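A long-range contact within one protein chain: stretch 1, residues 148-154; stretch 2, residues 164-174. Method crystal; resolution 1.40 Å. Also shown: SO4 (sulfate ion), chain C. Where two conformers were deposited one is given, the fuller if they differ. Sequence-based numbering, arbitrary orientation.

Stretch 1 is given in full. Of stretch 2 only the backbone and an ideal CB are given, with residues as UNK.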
# COMPACT_ATOMS: atom_id res chain seq x y z
N TRP A 148 -8.23 0.02 4.67
CA TRP A 148 -7.44 0.29 3.48
C TRP A 148 -6.28 -0.71 3.39
O TRP A 148 -5.76 -1.14 4.41
CB TRP A 148 -6.81 1.68 3.61
CG TRP A 148 -7.84 2.75 3.60
CD1 TRP A 148 -8.50 3.24 4.68
CD2 TRP A 148 -8.41 3.36 2.45
NE1 TRP A 148 -9.42 4.16 4.28
CE2 TRP A 148 -9.39 4.27 2.92
CE3 TRP A 148 -8.19 3.24 1.07
CZ2 TRP A 148 -10.17 5.06 2.05
CZ3 TRP A 148 -8.91 4.04 0.21
CH2 TRP A 148 -9.91 4.95 0.70
N THR A 149 -5.89 -1.04 2.18
CA THR A 149 -4.67 -1.81 1.92
C THR A 149 -3.85 -0.92 1.00
O THR A 149 -4.39 -0.33 0.04
CB THR A 149 -5.02 -3.13 1.18
OG1 THR A 149 -5.91 -3.92 2.01
CG2 THR A 149 -3.78 -3.97 0.83
N LEU A 150 -2.54 -0.81 1.29
CA LEU A 150 -1.66 0.16 0.65
C LEU A 150 -0.36 -0.47 0.16
O LEU A 150 0.15 -1.44 0.74
CB LEU A 150 -1.29 1.28 1.65
CG LEU A 150 -2.50 2.04 2.24
CD1 LEU A 150 -2.87 1.43 3.61
CD2 LEU A 150 -2.20 3.51 2.37
N VAL A 151 0.17 0.12 -0.91
CA VAL A 151 1.48 -0.23 -1.44
C VAL A 151 2.28 1.06 -1.61
O VAL A 151 1.78 2.04 -2.19
CB VAL A 151 1.36 -0.97 -2.78
CG1 VAL A 151 2.77 -1.11 -3.47
CG2 VAL A 151 0.58 -2.32 -2.64
N ALA A 152 3.53 1.06 -1.14
CA ALA A 152 4.44 2.17 -1.33
C ALA A 152 5.54 1.74 -2.29
O ALA A 152 6.11 0.63 -2.15
CB ALA A 152 5.04 2.66 -0.01
N MET A 153 5.83 2.57 -3.28
CA MET A 153 6.91 2.33 -4.24
C MET A 153 7.75 3.59 -4.39
O MET A 153 7.35 4.68 -3.98
CB MET A 153 6.31 1.92 -5.60
CG MET A 153 5.51 2.98 -6.34
SD MET A 153 4.71 2.41 -7.87
CE MET A 153 3.30 1.62 -7.16
N PRO A 154 8.92 3.49 -5.03
CA PRO A 154 9.72 4.70 -5.26
C PRO A 154 8.97 5.74 -6.10
O PRO A 154 8.18 5.41 -6.98
CB PRO A 154 10.97 4.18 -5.98
CG PRO A 154 11.05 2.74 -5.50
CD PRO A 154 9.62 2.25 -5.44
N UNK A 164 1.34 -1.83 -12.56
CA UNK A 164 1.62 -3.03 -11.82
C UNK A 164 1.29 -2.84 -10.34
O UNK A 164 0.87 -3.77 -9.66
CB UNK A 164 3.08 -3.43 -12.00
N UNK A 165 1.41 -1.61 -9.84
CA UNK A 165 1.06 -1.35 -8.44
C UNK A 165 -0.42 -1.52 -8.18
O UNK A 165 -0.81 -2.01 -7.11
CB UNK A 165 1.49 0.06 -8.04
N UNK A 166 -1.26 -1.09 -9.13
CA UNK A 166 -2.70 -1.36 -8.98
C UNK A 166 -2.94 -2.85 -8.88
O UNK A 166 -3.72 -3.29 -8.04
CB UNK A 166 -3.49 -0.78 -10.15
N UNK A 167 -2.29 -3.64 -9.74
CA UNK A 167 -2.50 -5.09 -9.66
C UNK A 167 -1.96 -5.65 -8.35
O UNK A 167 -2.56 -6.57 -7.76
CB UNK A 167 -1.83 -5.79 -10.84
N UNK A 168 -0.81 -5.13 -7.88
CA UNK A 168 -0.22 -5.64 -6.65
C UNK A 168 -1.10 -5.34 -5.44
O UNK A 168 -1.31 -6.22 -4.58
CB UNK A 168 1.17 -5.04 -6.45
N UNK A 169 -1.61 -4.10 -5.32
CA UNK A 169 -2.42 -3.77 -4.16
C UNK A 169 -3.70 -4.58 -4.15
O UNK A 169 -4.17 -4.99 -3.08
CB UNK A 169 -2.74 -2.27 -4.13
N UNK A 170 -4.28 -4.82 -5.33
CA UNK A 170 -5.48 -5.66 -5.42
C UNK A 170 -5.18 -7.08 -4.97
O UNK A 170 -5.95 -7.68 -4.23
CB UNK A 170 -6.03 -5.67 -6.85
N UNK A 171 -4.05 -7.64 -5.41
CA UNK A 171 -3.70 -8.99 -5.02
C UNK A 171 -3.44 -9.09 -3.52
O UNK A 171 -3.85 -10.06 -2.87
CB UNK A 171 -2.47 -9.46 -5.80
N UNK A 172 -2.69 -8.14 -2.97
CA UNK A 172 -2.42 -8.15 -1.53
C UNK A 172 -3.72 -7.99 -0.74
O UNK A 172 -3.94 -8.69 0.26
CB UNK A 172 -1.44 -7.04 -1.16
N UNK A 173 -4.59 -7.09 -1.17
CA UNK A 173 -5.87 -6.93 -0.50
C UNK A 173 -6.67 -8.22 -0.51
O UNK A 173 -7.27 -8.61 0.51
CB UNK A 173 -6.68 -5.81 -1.16
N UNK A 174 -6.68 -8.93 -1.64
CA UNK A 174 -7.40 -10.21 -1.71
C UNK A 174 -6.84 -11.19 -0.68
O UNK A 174 -7.60 -11.89 -0.01
CB UNK A 174 -7.30 -10.81 -3.12
S SO4 C . -11.31 5.35 7.44
O1 SO4 C . -10.78 4.14 8.11
O2 SO4 C . -12.58 5.72 8.07
O3 SO4 C . -10.36 6.46 7.58
O4 SO4 C . -11.63 5.16 6.07

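Stretch 2 is helical throughout, and it crosses strand 148-153 at 140° between N-to-C directions, with the axes 8.0 Å apart at closest approach. On the strand, Thr 149, Val 151 and Met 153 point toward the helix, so each helix position can be tested against these three side chains.

At position 164 the CA-to-CB bond runs sideways and the ideal CB has nothing of stretch 1 within 5.5 Å. Many residues would suit; the deposited one is Glu 164, whose side chain leads away and whose backbone O accepts from the helix.

Position 165 is far more restrictive. Its CA-to-CB direction is toward the strand, and an ideal CB would lie 2.5 Å from Met 153 CE, a clash. With Met 153 as placed, only a residue lacking CB fits, although phi/psi of -67/-39 are ordinary helical values. It is Gly 165, and Met 153 CE packs 3.9 Å from its CA.

Positions 166 and 167 have ideal CB atoms far from the strand, leaving the choice open from this side; they are Leu 166 and Arg 167.

Position 168 points toward the strand, its ideal CB 4.7 Å from Val 151 CG2. A small or medium side chain with a methyl group would suit, such as Ala, Val or Thr. It is Thr 168: CG2 lies 4.4 Å from Val 151 CG2, while OG1 donates to Glu 164 O at 2.8 Å, satisfying the hydroxyl within the helix.

At position 169 the ideal CB is 3.6 Å from Val 151 CG2 and 4.9 Å from Thr 149 O, so a compact apolar side chain is favoured; Ala, Val or perhaps Ile are reasonable. Val 169 is found (chi1 p). Its CB meets Val 151 CG2 at 3.5 Å, and its CG2 reaches to 3.3 Å from Thr 149 O.

Positions 170 and 171 offer the strand no contact, and they hold Arg 170 and Gln 171.

Position 172 points toward the strand, with Thr 149 CG2 4.3 Å from the ideal CB and Val 151 CG2 at 5.3 Å. These methyls favour an apolar residue, aliphatic or aromatic. Phe 172 (chi1 t) brings CD2 to 3.5 Å from Thr 149 CG2, which approaches the ring obliquely.

Position 173 points sideways, yet its ideal CB is 3.8 Å from Thr 149 OG1. A short polar side chain, Asn, Asp or Ser, could engage that hydroxyl. Asn 173 does: Thr 149 OG1 donates to its OD1 at 2.7 Å.

Position 174 points away and is unconstrained by the strand; it is Asp 174.

Stretch 2 (164-174) EGLRTVRQFND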
# COMPACT_ATOMS: atom_id res chain seq x y z
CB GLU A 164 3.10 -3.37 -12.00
CG GLU A 164 3.55 -4.70 -11.34
CD GLU A 164 2.72 -5.95 -11.71
OE1 GLU A 164 2.11 -6.02 -12.80
OE2 GLU A 164 2.70 -6.89 -10.89
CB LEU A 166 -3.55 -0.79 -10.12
CG LEU A 166 -3.60 0.71 -10.34
CD1 LEU A 166 -4.48 0.95 -11.54
CD2 LEU A 166 -4.13 1.42 -9.08
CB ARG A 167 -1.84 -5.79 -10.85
CG ARG A 167 -2.08 -7.28 -10.90
CD ARG A 167 -3.56 -7.60 -10.96
NE ARG A 167 -4.16 -7.08 -12.19
CZ ARG A 167 -5.46 -7.08 -12.45
NH1 ARG A 167 -6.31 -7.57 -11.56
NH2 ARG A 167 -5.91 -6.59 -13.59
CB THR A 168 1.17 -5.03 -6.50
OG1 THR A 168 1.96 -5.45 -7.65
CG2 THR A 168 1.90 -5.58 -5.21
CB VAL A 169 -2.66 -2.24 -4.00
CG1 VAL A 169 -3.69 -1.75 -4.99
CG2 VAL A 169 -3.13 -1.97 -2.56
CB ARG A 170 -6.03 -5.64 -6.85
CG ARG A 170 -6.44 -4.23 -7.38
CD ARG A 170 -6.78 -4.27 -8.89
NE ARG A 170 -8.00 -5.05 -9.10
CZ ARG A 170 -8.58 -5.20 -10.28
NH1 ARG A 170 -8.02 -4.66 -11.36
NH2 ARG A 170 -9.71 -5.88 -10.39
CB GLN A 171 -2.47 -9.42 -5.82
CG GLN A 171 -2.77 -9.69 -7.30
CD GLN A 171 -1.50 -9.70 -8.19
OE1 GLN A 171 -0.48 -9.12 -7.83
NE2 GLN A 171 -1.61 -10.28 -9.39
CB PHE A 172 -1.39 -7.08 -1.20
CG PHE A 172 -0.87 -7.12 0.22
CD1 PHE A 172 -0.31 -8.28 0.74
CD2 PHE A 172 -0.89 -5.99 1.01
CE1 PHE A 172 0.20 -8.29 2.04
CE2 PHE A 172 -0.42 -5.98 2.32
CZ PHE A 172 0.15 -7.13 2.83
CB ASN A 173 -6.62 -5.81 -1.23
CG ASN A 173 -7.92 -5.49 -0.56
OD1 ASN A 173 -7.95 -5.07 0.60
ND2 ASN A 173 -9.00 -5.72 -1.27
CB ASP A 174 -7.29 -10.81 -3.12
CG ASP A 174 -8.22 -10.15 -4.13
OD1 ASP A 174 -9.10 -9.37 -3.71
OD2 ASP A 174 -8.08 -10.41 -5.35
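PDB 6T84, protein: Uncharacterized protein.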